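Local coordinates for leucine-rich-repeat protein (Methanosarcina barkeri, PDB 4WNR) that binds GDP and magnesium as a Roco-family G protein, here a Roc-COR fragment of a larger protein that is probably a serine/threonine kinase, at residues Glu41-Val47 with Lys91-Phe97; Ser56-Arg60 with Ile178-Asp183; Leu121-Glu127 with Glu154-Leu160; Ser143-Val147 with Ser171-Phe175. One frame throughout, in Å; residues are numbered along the deposited sequence.

Interaction 1: residues Glu41-Val47 with Lys91-Phe97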
# COMPACT_ATOMS: atom_id res chain seq x y z
N GLU A 41 -0.44 7.77 13.54
CA GLU A 41 -0.72 6.65 12.63
C GLU A 41 0.29 6.60 11.50
O GLU A 41 0.69 7.63 10.96
CB GLU A 41 -2.13 6.74 12.04
CG GLU A 41 -3.14 5.82 12.71
CD GLU A 41 -4.36 5.55 11.84
OE1 GLU A 41 -4.31 5.79 10.62
OE2 GLU A 41 -5.38 5.06 12.39
N VAL A 42 0.71 5.38 11.15
CA VAL A 42 1.66 5.15 10.06
C VAL A 42 1.26 3.91 9.28
O VAL A 42 0.81 2.92 9.86
CB VAL A 42 3.10 4.92 10.58
CG1 VAL A 42 4.10 5.04 9.45
CG2 VAL A 42 3.44 5.91 11.69
N LYS A 43 1.42 3.97 7.96
CA LYS A 43 1.26 2.79 7.11
C LYS A 43 2.61 2.10 6.97
O LYS A 43 3.60 2.74 6.60
CB LYS A 43 0.72 3.18 5.73
CG LYS A 43 0.38 1.98 4.86
CD LYS A 43 -0.46 2.36 3.65
CE LYS A 43 0.35 3.11 2.61
NZ LYS A 43 -0.48 3.50 1.44
N VAL A 44 2.66 0.81 7.29
CA VAL A 44 3.87 0.01 7.15
C VAL A 44 3.72 -0.93 5.97
O VAL A 44 2.77 -1.72 5.92
CB VAL A 44 4.19 -0.78 8.44
CG1 VAL A 44 5.42 -1.65 8.25
CG2 VAL A 44 4.40 0.17 9.61
N LEU A 45 4.65 -0.85 5.03
CA LEU A 45 4.57 -1.61 3.78
C LEU A 45 5.60 -2.73 3.73
O LEU A 45 6.80 -2.48 3.63
CB LEU A 45 4.78 -0.66 2.59
CG LEU A 45 3.67 0.38 2.39
CD1 LEU A 45 4.19 1.60 1.66
CD2 LEU A 45 2.49 -0.23 1.65
N LEU A 46 5.11 -3.97 3.82
CA LEU A 46 5.96 -5.16 3.65
C LEU A 46 6.23 -5.35 2.16
O LEU A 46 5.31 -5.65 1.40
CB LEU A 46 5.27 -6.41 4.23
CG LEU A 46 5.23 -6.63 5.75
CD1 LEU A 46 6.63 -6.85 6.31
CD2 LEU A 46 4.53 -5.49 6.47
N VAL A 47 7.47 -5.15 1.75
CA VAL A 47 7.85 -5.29 0.34
C VAL A 47 9.05 -6.21 0.16
O VAL A 47 9.83 -6.44 1.10
CB VAL A 47 8.13 -3.93 -0.33
CG1 VAL A 47 6.84 -3.12 -0.42
CG2 VAL A 47 9.20 -3.15 0.42
N LYS A 91 -0.58 3.72 16.61
CA LYS A 91 -1.42 2.92 15.72
C LYS A 91 -0.69 2.64 14.41
O LYS A 91 -0.17 3.55 13.77
CB LYS A 91 -2.74 3.64 15.46
CG LYS A 91 -3.64 3.75 16.69
CD LYS A 91 -4.50 5.01 16.68
CE LYS A 91 -5.66 4.90 15.71
NZ LYS A 91 -6.80 4.12 16.27
N VAL A 92 -0.65 1.37 14.02
CA VAL A 92 0.11 0.93 12.84
C VAL A 92 -0.77 0.14 11.89
O VAL A 92 -1.54 -0.73 12.31
CB VAL A 92 1.32 0.06 13.26
CG1 VAL A 92 2.11 -0.37 12.04
CG2 VAL A 92 2.21 0.82 14.22
N ASN A 93 -0.64 0.44 10.60
CA ASN A 93 -1.35 -0.28 9.54
C ASN A 93 -0.38 -1.07 8.66
O ASN A 93 0.27 -0.50 7.79
CB ASN A 93 -2.16 0.70 8.69
CG ASN A 93 -3.19 1.47 9.50
OD1 ASN A 93 -3.81 0.93 10.41
ND2 ASN A 93 -3.37 2.75 9.17
N PHE A 94 -0.29 -2.38 8.90
CA PHE A 94 0.58 -3.25 8.12
C PHE A 94 -0.09 -3.64 6.81
O PHE A 94 -1.20 -4.16 6.81
CB PHE A 94 0.94 -4.52 8.89
CG PHE A 94 1.96 -4.30 9.98
CD1 PHE A 94 3.29 -4.05 9.67
CD2 PHE A 94 1.58 -4.37 11.32
CE1 PHE A 94 4.22 -3.86 10.68
CE2 PHE A 94 2.52 -4.18 12.32
CZ PHE A 94 3.84 -3.93 12.00
N TRP A 95 0.60 -3.38 5.69
CA TRP A 95 0.13 -3.78 4.37
C TRP A 95 0.97 -4.93 3.83
O TRP A 95 2.19 -4.81 3.67
CB TRP A 95 0.19 -2.59 3.40
CG TRP A 95 -0.98 -1.67 3.52
CD1 TRP A 95 -1.35 -0.96 4.62
CD2 TRP A 95 -1.93 -1.35 2.50
NE1 TRP A 95 -2.48 -0.22 4.35
CE2 TRP A 95 -2.85 -0.44 3.06
CE3 TRP A 95 -2.09 -1.75 1.17
CZ2 TRP A 95 -3.93 0.08 2.33
CZ3 TRP A 95 -3.16 -1.23 0.44
CH2 TRP A 95 -4.06 -0.32 1.03
N ASP A 96 0.31 -6.06 3.56
CA ASP A 96 0.97 -7.27 3.08
C ASP A 96 0.50 -7.60 1.66
O ASP A 96 -0.69 -7.85 1.44
CB ASP A 96 0.69 -8.43 4.03
CG ASP A 96 1.70 -9.55 3.91
OD1 ASP A 96 2.89 -9.27 3.66
OD2 ASP A 96 1.31 -10.73 4.08
N PHE A 97 1.43 -7.61 0.71
CA PHE A 97 1.12 -7.86 -0.70
C PHE A 97 1.42 -9.30 -1.08
O PHE A 97 2.53 -9.79 -0.85
CB PHE A 97 1.92 -6.90 -1.59
CG PHE A 97 1.71 -5.45 -1.27
CD1 PHE A 97 0.52 -4.82 -1.60
CD2 PHE A 97 2.69 -4.72 -0.62
CE1 PHE A 97 0.31 -3.48 -1.30
CE2 PHE A 97 2.50 -3.38 -0.32
CZ PHE A 97 1.31 -2.76 -0.66
O HOH W 1 3.75 -7.54 1.55

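Interaction 2: residues Ser56-Arg60 with Ile178-Asp183. With GDP (guanosine-5'-diphosphate), chain B.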
# COMPACT_ATOMS: atom_id res chain seq x y z
N SER A 56 5.34 -14.15 6.74
CA SER A 56 5.88 -14.82 7.93
C SER A 56 6.39 -13.82 8.96
O SER A 56 6.14 -13.98 10.16
CB SER A 56 7.02 -15.76 7.54
OG SER A 56 6.58 -16.72 6.60
N LEU A 57 7.11 -12.81 8.50
CA LEU A 57 7.64 -11.76 9.37
C LEU A 57 6.51 -10.99 10.05
O LEU A 57 6.61 -10.66 11.24
CB LEU A 57 8.53 -10.79 8.58
CG LEU A 57 9.12 -9.59 9.33
CD1 LEU A 57 9.87 -10.01 10.58
CD2 LEU A 57 10.03 -8.79 8.41
N LEU A 58 5.45 -10.71 9.30
CA LEU A 58 4.28 -10.02 9.84
C LEU A 58 3.63 -10.82 10.98
O LEU A 58 3.23 -10.24 11.99
CB LEU A 58 3.26 -9.75 8.73
CG LEU A 58 1.96 -9.02 9.12
CD1 LEU A 58 2.25 -7.71 9.85
CD2 LEU A 58 1.12 -8.77 7.89
N LYS A 59 3.55 -12.13 10.81
CA LYS A 59 2.99 -13.01 11.84
C LYS A 59 3.83 -12.98 13.12
O LYS A 59 3.28 -12.99 14.22
CB LYS A 59 2.88 -14.45 11.33
CG LYS A 59 1.74 -14.68 10.35
CD LYS A 59 1.76 -16.08 9.76
CE LYS A 59 1.37 -17.14 10.78
NZ LYS A 59 1.35 -18.51 10.19
N ARG A 60 5.15 -12.93 12.96
CA ARG A 60 6.06 -12.87 14.10
C ARG A 60 5.98 -11.54 14.86
O ARG A 60 6.13 -11.51 16.08
CB ARG A 60 7.50 -13.12 13.65
CG ARG A 60 7.79 -14.56 13.25
CD ARG A 60 7.64 -15.51 14.43
NE ARG A 60 8.19 -16.83 14.15
CZ ARG A 60 8.16 -17.85 15.01
NH1 ARG A 60 7.61 -17.72 16.21
NH2 ARG A 60 8.70 -19.02 14.66
N ILE A 178 17.46 -12.37 10.27
CA ILE A 178 16.38 -13.03 11.01
C ILE A 178 16.02 -14.39 10.44
O ILE A 178 16.38 -14.73 9.32
CB ILE A 178 15.11 -12.15 11.07
CG1 ILE A 178 14.58 -11.86 9.66
CG2 ILE A 178 15.39 -10.84 11.80
CD1 ILE A 178 13.23 -11.20 9.63
N SER A 179 15.29 -15.16 11.25
CA SER A 179 14.71 -16.43 10.83
C SER A 179 13.31 -16.55 11.41
O SER A 179 13.14 -16.70 12.62
CB SER A 179 15.57 -17.60 11.31
OG SER A 179 14.99 -18.85 10.95
N CYS A 180 12.30 -16.47 10.54
CA CYS A 180 10.91 -16.59 10.97
C CYS A 180 10.57 -18.01 11.42
O CYS A 180 9.65 -18.20 12.22
CB CYS A 180 9.96 -16.16 9.84
SG CYS A 180 10.06 -14.40 9.42
N LYS A 181 11.30 -18.99 10.91
CA LYS A 181 11.11 -20.39 11.29
C LYS A 181 11.59 -20.64 12.71
O LYS A 181 10.84 -21.13 13.55
CB LYS A 181 11.85 -21.32 10.32
CG LYS A 181 11.64 -22.80 10.58
CD LYS A 181 12.28 -23.65 9.49
CE LYS A 181 12.14 -25.14 9.78
NZ LYS A 181 12.83 -25.97 8.75
N GLU A 182 12.85 -20.29 12.98
CA GLU A 182 13.47 -20.52 14.29
C GLU A 182 13.23 -19.37 15.28
O GLU A 182 13.65 -19.47 16.44
CB GLU A 182 14.98 -20.74 14.12
CG GLU A 182 15.33 -21.96 13.28
CD GLU A 182 16.82 -22.22 13.18
OE1 GLU A 182 17.62 -21.30 13.51
OE2 GLU A 182 17.21 -23.34 12.78
N ASP A 183 12.58 -18.31 14.83
CA ASP A 183 12.26 -17.14 15.67
C ASP A 183 13.53 -16.46 16.21
O ASP A 183 13.62 -16.15 17.40
CB ASP A 183 11.32 -17.54 16.82
CG ASP A 183 10.66 -16.33 17.48
OD1 ASP A 183 10.44 -15.30 16.81
OD2 ASP A 183 10.34 -16.42 18.69
PB GDP B . 5.71 -14.20 1.09
O1B GDP B . 7.19 -13.88 1.63
O2B GDP B . 4.80 -12.98 1.58
O3B GDP B . 5.69 -14.33 -0.39
O3A GDP B . 5.10 -15.48 1.85
PA GDP B . 5.93 -16.41 2.87
O1A GDP B . 6.83 -15.63 3.74
O2A GDP B . 4.77 -17.15 3.72
O5' GDP B . 6.64 -17.56 2.00
C5' GDP B . 7.93 -17.98 2.31
C4' GDP B . 7.93 -19.52 2.44
O4' GDP B . 9.13 -19.91 3.13
C3' GDP B . 6.79 -20.06 3.30
O3' GDP B . 6.54 -21.43 2.98
C2' GDP B . 7.33 -19.94 4.71
O2' GDP B . 6.79 -20.97 5.55
C1' GDP B . 8.83 -20.14 4.53
N9 GDP B . 9.63 -19.22 5.39
C8 GDP B . 9.41 -17.94 5.68
N7 GDP B . 10.38 -17.51 6.48
C5 GDP B . 11.22 -18.52 6.68
C6 GDP B . 12.35 -18.60 7.39
O6 GDP B . 12.78 -17.62 8.01
N1 GDP B . 13.05 -19.80 7.43
C2 GDP B . 12.55 -20.89 6.72
N2 GDP B . 13.20 -22.06 6.74
N3 GDP B . 11.42 -20.76 6.02
C4 GDP B . 10.76 -19.58 6.00

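Interaction 3: residues Leu121-Glu127 with Glu154-Leu160. With GDP (guanosine-5'-diphosphate), chain B.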
# COMPACT_ATOMS: atom_id res chain seq x y z
N LEU A 121 14.29 -9.82 2.46
CA LEU A 121 15.18 -10.45 1.49
C LEU A 121 15.52 -11.88 1.90
O LEU A 121 15.26 -12.29 3.03
CB LEU A 121 16.48 -9.65 1.37
CG LEU A 121 16.36 -8.17 0.99
CD1 LEU A 121 17.70 -7.48 1.16
CD2 LEU A 121 15.84 -8.01 -0.43
N ASP A 122 16.09 -12.63 0.96
CA ASP A 122 16.61 -13.98 1.23
C ASP A 122 17.78 -14.32 0.31
O ASP A 122 18.04 -13.62 -0.67
CB ASP A 122 15.49 -15.03 1.12
CG ASP A 122 14.90 -15.11 -0.27
OD1 ASP A 122 14.91 -14.10 -1.00
OD2 ASP A 122 14.41 -16.20 -0.63
N SER A 123 18.46 -15.42 0.62
CA SER A 123 19.70 -15.79 -0.07
C SER A 123 19.49 -16.27 -1.50
O SER A 123 20.19 -15.82 -2.41
CB SER A 123 20.44 -16.87 0.72
OG SER A 123 19.61 -18.00 0.94
N ARG A 124 18.52 -17.16 -1.69
CA ARG A 124 18.30 -17.82 -2.99
C ARG A 124 18.35 -16.85 -4.17
O ARG A 124 18.99 -17.13 -5.19
CB ARG A 124 16.97 -18.59 -2.99
CG ARG A 124 17.01 -19.86 -2.15
CD ARG A 124 15.91 -20.84 -2.54
NE ARG A 124 14.58 -20.40 -2.11
CZ ARG A 124 14.09 -20.52 -0.87
NH1 ARG A 124 14.82 -21.06 0.10
NH2 ARG A 124 12.87 -20.08 -0.60
N ARG A 125 17.67 -15.71 -4.04
CA ARG A 125 17.73 -14.65 -5.04
C ARG A 125 18.94 -13.76 -4.75
O ARG A 125 18.91 -12.93 -3.84
CB ARG A 125 16.43 -13.84 -5.04
CG ARG A 125 15.22 -14.67 -5.42
CD ARG A 125 13.91 -13.92 -5.20
NE ARG A 125 12.77 -14.83 -5.18
CZ ARG A 125 12.44 -15.62 -4.15
NH1 ARG A 125 13.17 -15.62 -3.03
NH2 ARG A 125 11.39 -16.41 -4.24
N ASP A 126 20.00 -13.96 -5.53
CA ASP A 126 21.29 -13.32 -5.27
C ASP A 126 21.28 -11.83 -5.64
O ASP A 126 21.18 -11.48 -6.82
CB ASP A 126 22.40 -14.05 -6.03
CG ASP A 126 23.80 -13.74 -5.50
OD1 ASP A 126 23.94 -12.96 -4.54
OD2 ASP A 126 24.77 -14.29 -6.06
N GLU A 127 21.39 -10.98 -4.62
CA GLU A 127 21.48 -9.52 -4.79
C GLU A 127 20.34 -8.92 -5.62
O GLU A 127 20.53 -8.53 -6.77
CB GLU A 127 22.84 -9.13 -5.38
CG GLU A 127 24.02 -9.39 -4.45
CD GLU A 127 24.00 -8.50 -3.22
OE1 GLU A 127 23.93 -7.26 -3.38
OE2 GLU A 127 24.06 -9.03 -2.09
N GLU A 154 18.50 -21.36 6.58
CA GLU A 154 18.77 -22.04 5.31
C GLU A 154 20.11 -21.62 4.70
O GLU A 154 20.73 -22.39 3.98
CB GLU A 154 17.65 -21.77 4.31
CG GLU A 154 16.31 -22.38 4.71
CD GLU A 154 15.27 -22.29 3.60
OE1 GLU A 154 15.36 -21.37 2.76
OE2 GLU A 154 14.35 -23.14 3.58
N ASN A 155 20.54 -20.39 4.99
CA ASN A 155 21.81 -19.87 4.49
C ASN A 155 22.43 -18.88 5.49
O ASN A 155 22.19 -17.67 5.40
CB ASN A 155 21.60 -19.20 3.12
CG ASN A 155 22.91 -18.93 2.40
OD1 ASN A 155 23.92 -18.56 3.01
ND2 ASN A 155 22.91 -19.09 1.08
N PRO A 156 23.23 -19.39 6.44
CA PRO A 156 23.88 -18.56 7.47
C PRO A 156 24.81 -17.48 6.93
O PRO A 156 24.88 -16.39 7.50
CB PRO A 156 24.68 -19.58 8.29
CG PRO A 156 23.99 -20.88 8.08
CD PRO A 156 23.46 -20.83 6.67
N SER A 157 25.50 -17.78 5.83
CA SER A 157 26.51 -16.87 5.27
C SER A 157 25.92 -15.67 4.51
O SER A 157 26.67 -14.81 4.06
CB SER A 157 27.46 -17.64 4.35
OG SER A 157 26.75 -18.24 3.28
N PHE A 158 24.60 -15.63 4.37
CA PHE A 158 23.93 -14.56 3.62
C PHE A 158 24.15 -13.19 4.27
O PHE A 158 23.73 -12.96 5.40
CB PHE A 158 22.44 -14.85 3.50
CG PHE A 158 21.66 -13.77 2.78
CD1 PHE A 158 22.01 -13.39 1.49
CD2 PHE A 158 20.58 -13.15 3.38
CE1 PHE A 158 21.30 -12.41 0.82
CE2 PHE A 158 19.86 -12.17 2.72
CZ PHE A 158 20.22 -11.79 1.44
N GLU A 159 24.82 -12.30 3.54
CA GLU A 159 25.09 -10.93 4.00
C GLU A 159 25.03 -9.94 2.84
O GLU A 159 24.96 -10.33 1.68
CB GLU A 159 26.47 -10.86 4.67
CG GLU A 159 26.48 -11.22 6.15
CD GLU A 159 25.96 -10.11 7.05
OE1 GLU A 159 25.32 -9.16 6.54
OE2 GLU A 159 26.20 -10.19 8.27
N LEU A 160 25.05 -8.65 3.19
CA LEU A 160 25.06 -7.57 2.21
C LEU A 160 26.17 -6.56 2.51
O LEU A 160 26.66 -6.50 3.64
CB LEU A 160 23.71 -6.84 2.21
CG LEU A 160 22.45 -7.68 1.97
CD1 LEU A 160 21.20 -6.87 2.27
CD2 LEU A 160 22.42 -8.21 0.54
PB GDP B . 5.71 -14.20 1.09
O1B GDP B . 7.19 -13.88 1.63
O2B GDP B . 4.80 -12.98 1.58
O3B GDP B . 5.69 -14.33 -0.39
O3A GDP B . 5.10 -15.48 1.85
PA GDP B . 5.93 -16.41 2.87
O1A GDP B . 6.83 -15.63 3.74
O2A GDP B . 4.77 -17.15 3.72
O5' GDP B . 6.64 -17.56 2.00
C5' GDP B . 7.93 -17.98 2.31
C4' GDP B . 7.93 -19.52 2.44
O4' GDP B . 9.13 -19.91 3.13
C3' GDP B . 6.79 -20.06 3.30
O3' GDP B . 6.54 -21.43 2.98
C2' GDP B . 7.33 -19.94 4.71
O2' GDP B . 6.79 -20.97 5.55
C1' GDP B . 8.83 -20.14 4.53
N9 GDP B . 9.63 -19.22 5.39
C8 GDP B . 9.41 -17.94 5.68
N7 GDP B . 10.38 -17.51 6.48
C5 GDP B . 11.22 -18.52 6.68
C6 GDP B . 12.35 -18.60 7.39
O6 GDP B . 12.78 -17.62 8.01
N1 GDP B . 13.05 -19.80 7.43
C2 GDP B . 12.55 -20.89 6.72
N2 GDP B . 13.20 -22.06 6.74
N3 GDP B . 11.42 -20.76 6.02
C4 GDP B . 10.76 -19.58 6.00

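Interaction 4: residues Ser143-Val147 with Ser171-Phe175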
# COMPACT_ATOMS: atom_id res chain seq x y z
N SER A 143 10.65 8.25 3.29
CA SER A 143 10.18 7.20 4.19
C SER A 143 11.34 6.29 4.61
O SER A 143 12.13 5.88 3.77
CB SER A 143 9.09 6.36 3.52
OG SER A 143 7.93 7.13 3.28
N PRO A 144 11.45 5.99 5.92
CA PRO A 144 12.53 5.12 6.39
C PRO A 144 12.34 3.66 5.97
O PRO A 144 11.22 3.21 5.77
CB PRO A 144 12.46 5.26 7.91
CG PRO A 144 11.04 5.62 8.19
CD PRO A 144 10.61 6.47 7.04
N VAL A 145 13.46 2.95 5.86
CA VAL A 145 13.46 1.56 5.41
C VAL A 145 14.20 0.68 6.41
O VAL A 145 15.28 1.04 6.88
CB VAL A 145 14.14 1.42 4.03
CG1 VAL A 145 14.05 -0.02 3.53
CG2 VAL A 145 13.52 2.37 3.02
N LEU A 146 13.61 -0.46 6.74
CA LEU A 146 14.26 -1.47 7.57
C LEU A 146 14.44 -2.75 6.76
O LEU A 146 13.46 -3.35 6.31
CB LEU A 146 13.43 -1.75 8.83
CG LEU A 146 13.69 -0.83 10.03
CD1 LEU A 146 13.31 0.61 9.73
CD2 LEU A 146 12.94 -1.33 11.25
N VAL A 147 15.69 -3.15 6.56
CA VAL A 147 16.01 -4.32 5.74
C VAL A 147 16.06 -5.58 6.61
O VAL A 147 16.80 -5.63 7.59
CB VAL A 147 17.35 -4.15 5.00
CG1 VAL A 147 17.57 -5.29 4.02
CG2 VAL A 147 17.40 -2.81 4.28
N SER A 171 17.74 6.49 3.65
CA SER A 171 16.48 6.02 4.23
C SER A 171 16.61 4.71 5.03
O SER A 171 15.79 4.43 5.89
CB SER A 171 15.42 5.87 3.14
OG SER A 171 15.91 5.11 2.05
N ILE A 172 17.64 3.92 4.72
CA ILE A 172 17.89 2.68 5.45
C ILE A 172 18.34 2.98 6.88
O ILE A 172 19.37 3.63 7.09
CB ILE A 172 18.96 1.81 4.75
CG1 ILE A 172 18.47 1.37 3.36
CG2 ILE A 172 19.28 0.57 5.59
CD1 ILE A 172 19.56 0.79 2.48
N LYS A 173 17.57 2.51 7.85
CA LYS A 173 17.85 2.75 9.27
C LYS A 173 18.53 1.56 9.97
O LYS A 173 19.08 1.72 11.06
CB LYS A 173 16.56 3.10 10.02
CG LYS A 173 15.79 4.27 9.43
CD LYS A 173 16.62 5.55 9.38
CE LYS A 173 15.79 6.73 8.89
NZ LYS A 173 16.63 7.94 8.69
N GLY A 174 18.47 0.38 9.36
CA GLY A 174 19.11 -0.80 9.93
C GLY A 174 18.95 -2.07 9.12
O GLY A 174 17.98 -2.23 8.37
N PHE A 175 19.91 -2.98 9.28
CA PHE A 175 19.86 -4.31 8.67
C PHE A 175 19.70 -5.35 9.77
O PHE A 175 20.28 -5.22 10.85
CB PHE A 175 21.14 -4.58 7.89
CG PHE A 175 21.40 -3.61 6.77
CD1 PHE A 175 22.09 -2.43 7.01
CD2 PHE A 175 20.95 -3.87 5.49
CE1 PHE A 175 22.33 -1.53 5.98
CE2 PHE A 175 21.19 -2.98 4.45
CZ PHE A 175 21.88 -1.81 4.70

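Interaction 1: residues Glu41-Val47 with Lys91-Phe97
On the face carrying V42, V44 and L46, V44 is the middle of the apolar cluster: its CG2 lies 3.4 Å from V92 CG1 and its CG1 3.5 Å from F94 CE1, while L46 CD2 reaches F94 CD1 at 3.7 Å. Helix 54-62 covers F94 through L58 and L61. On the other face, K43 CD sits over W95 (3.6 Å to the five-membered ring centroid), a CH-pi contact, its NZ being hydrogen-bonded to F110 O, and L45 CD2 meets F97 CZ at 3.6 Å. Between the faces runs a parallel ladder: N93 N-V42 O 3.0 Å, V44 N-N93 O 2.8 Å, W95 N-V44 O 2.7 Å and L46 N-W95 O 3.0 Å. At the start, E41 turns to K215 rather than bridging K91. At the far end a water joins L46 O, D96 OD1 and F97 N, while D96 OD2 is hydrogen-bonded to T55, a residue of the magnesium site. The pair belongs to the Ras-like P-loop fold, D96 fitting the aspartate of its DxxG motif.

Interaction 2: residues Ser56-Arg60 with Ile178-Asp183
The loop S179-C180-K181 fits the last of the guanine-recognising motifs of Ras-like G proteins, and here it closes against helix 54-62, which follows the P-loop. Each side has one bond to GDP: C180 N donates to guanine O6 (2.8 Å), with a further weak bond to N150, and S56 OG donates to O1A of the alpha phosphate (3.1 Å). The backbone carbonyl of C180 faces the other way and takes two bonds from one side chain, R60 NE at 2.8 Å and R60 NH2 at 2.7 Å, so the arginine grips the loop directly behind its base-reading amide. D183 lies over the face of the same guanidinium; its OD1 is 3.8 Å from R60 NH1, a long ion pair acting through charge alone, since no N-H points at it. Inside the loop, S179 OG accepts from E182 N (3.3 Å), an ST motif, and S179 O receives a weak 2.8 Å bond from D183 N. Beneath the polar layer, C180 SG rests on the helix backbone, 3.5 Å from L57 N, and L57 CD1 touches I178 CD1 at 3.7 Å.

Interaction 3: residues Leu121-Glu127 with Glu154-Leu160
A salt bridge ties the two loops at the nucleotide end: R124 NH1 lies 2.7 Å from E154 OE1, although the 129° angle makes the hydrogen bond itself weak. E154 is also a pocket residue, its OE2 3.5 Å from GDP N2, and R124 has the like-charged K151 close by. Within the first loop R125 NH1 pairs with D122 OD2 at 2.8 Å, and the R125 side chain continues to D49 and E51 of the P-loop. The second loop braces itself too: S157 OG donates to N155 OD1 (2.9 Å) across a type I turn from N155 to F158, which projects F158 at the first loop. That aromatic ring carries the packing. S123 CA stands over its face, 3.9 Å from the centroid in a CH-pi contact, and L121 CB meets its edge at F158 CZ, 4.3 Å away. S123 OG presses on N155 CB at 3.2 Å, a close touch without a hydrogen bond between the two side chains. Toward strand 145-149, L121 CD1 meets L160 CD1 at 3.7 Å; at the surface E127 OE2 comes within 3.2 Å of L160 CD2. The first segment starts on the last residue of strand 116-121, the second follows parallel strand 145-149; both are at the sheet's C-terminal edge, where a P-loop G domain binds its nucleotide, E154 directly following D153 of the guanine-reading NKxD motif.

Interaction 4: residues Ser143-Val147 with Ser171-Phe175
V147 is the main bump here. Its side chain fits the hollow between two residues of the partner strand, CB lying 3.6 Å from F175 CD2 and CG2 4.1 Å from I172 CG2. Two residues earlier, on the same face, V145 lies more loosely beside I172, with V145 CB 4.4 Å from I172 CG1, and its CG2 touches S171 OG at 3.8 Å. Helices 129-140 and 162-168 close over this apolar face, L133 and L165 both meeting I172. On the opposite face L146 CD1 lies 4.1 Å from K173 CB, and F189 and K192 of helix 186-198 cover the leucine. G174, with no side chain, presents its backbone to L146 instead, its O 3.9 Å from L146 CA. Ahead of the ladder P144 CB rests against K173 CE (3.8 Å), and S143 O touches S171 CB (3.3 Å). The hydrogen bonds of the parallel ladder run from V145 N to S171 O (2.8 Å), K173 N to V145 O (2.9 Å) and V147 N to G174 O (3.1 Å). Because K173 and G174 together span what L146 spans alone, strand 172-177 carries a beta bulge here, with K173 at phi/psi -101/-17; beyond it F175 returns to the same face as I172 and V147. The paired strands and intervening helix 162-168 form a beta-alpha-beta crossover, the repeating unit of the Ras-like P-loop fold.

From the N terminus, strand 36-47 opens interaction 1, which closes when strand 88-96 pairs beside it. Helix 54-62 lies inside that 43-residue loop but finds its partner, 178-183, much later in the chain, so interactions 1 and 2 cross; they touch where L58 CD1 meets F94 CG at 3.4 Å. Interactions 3 and 4 follow interaction 1 in series and both nest inside the long loop closed by interaction 2. They cross each other, 121-127 preceding 143-147 and 154-160 preceding 171-175, and meet at L121 CD1-V147 CG1, 3.6 Å. Interactions 1 and 4 pair strands in two parts of one sheet, whereas interactions 2 and 3 join loops and helix around GDP.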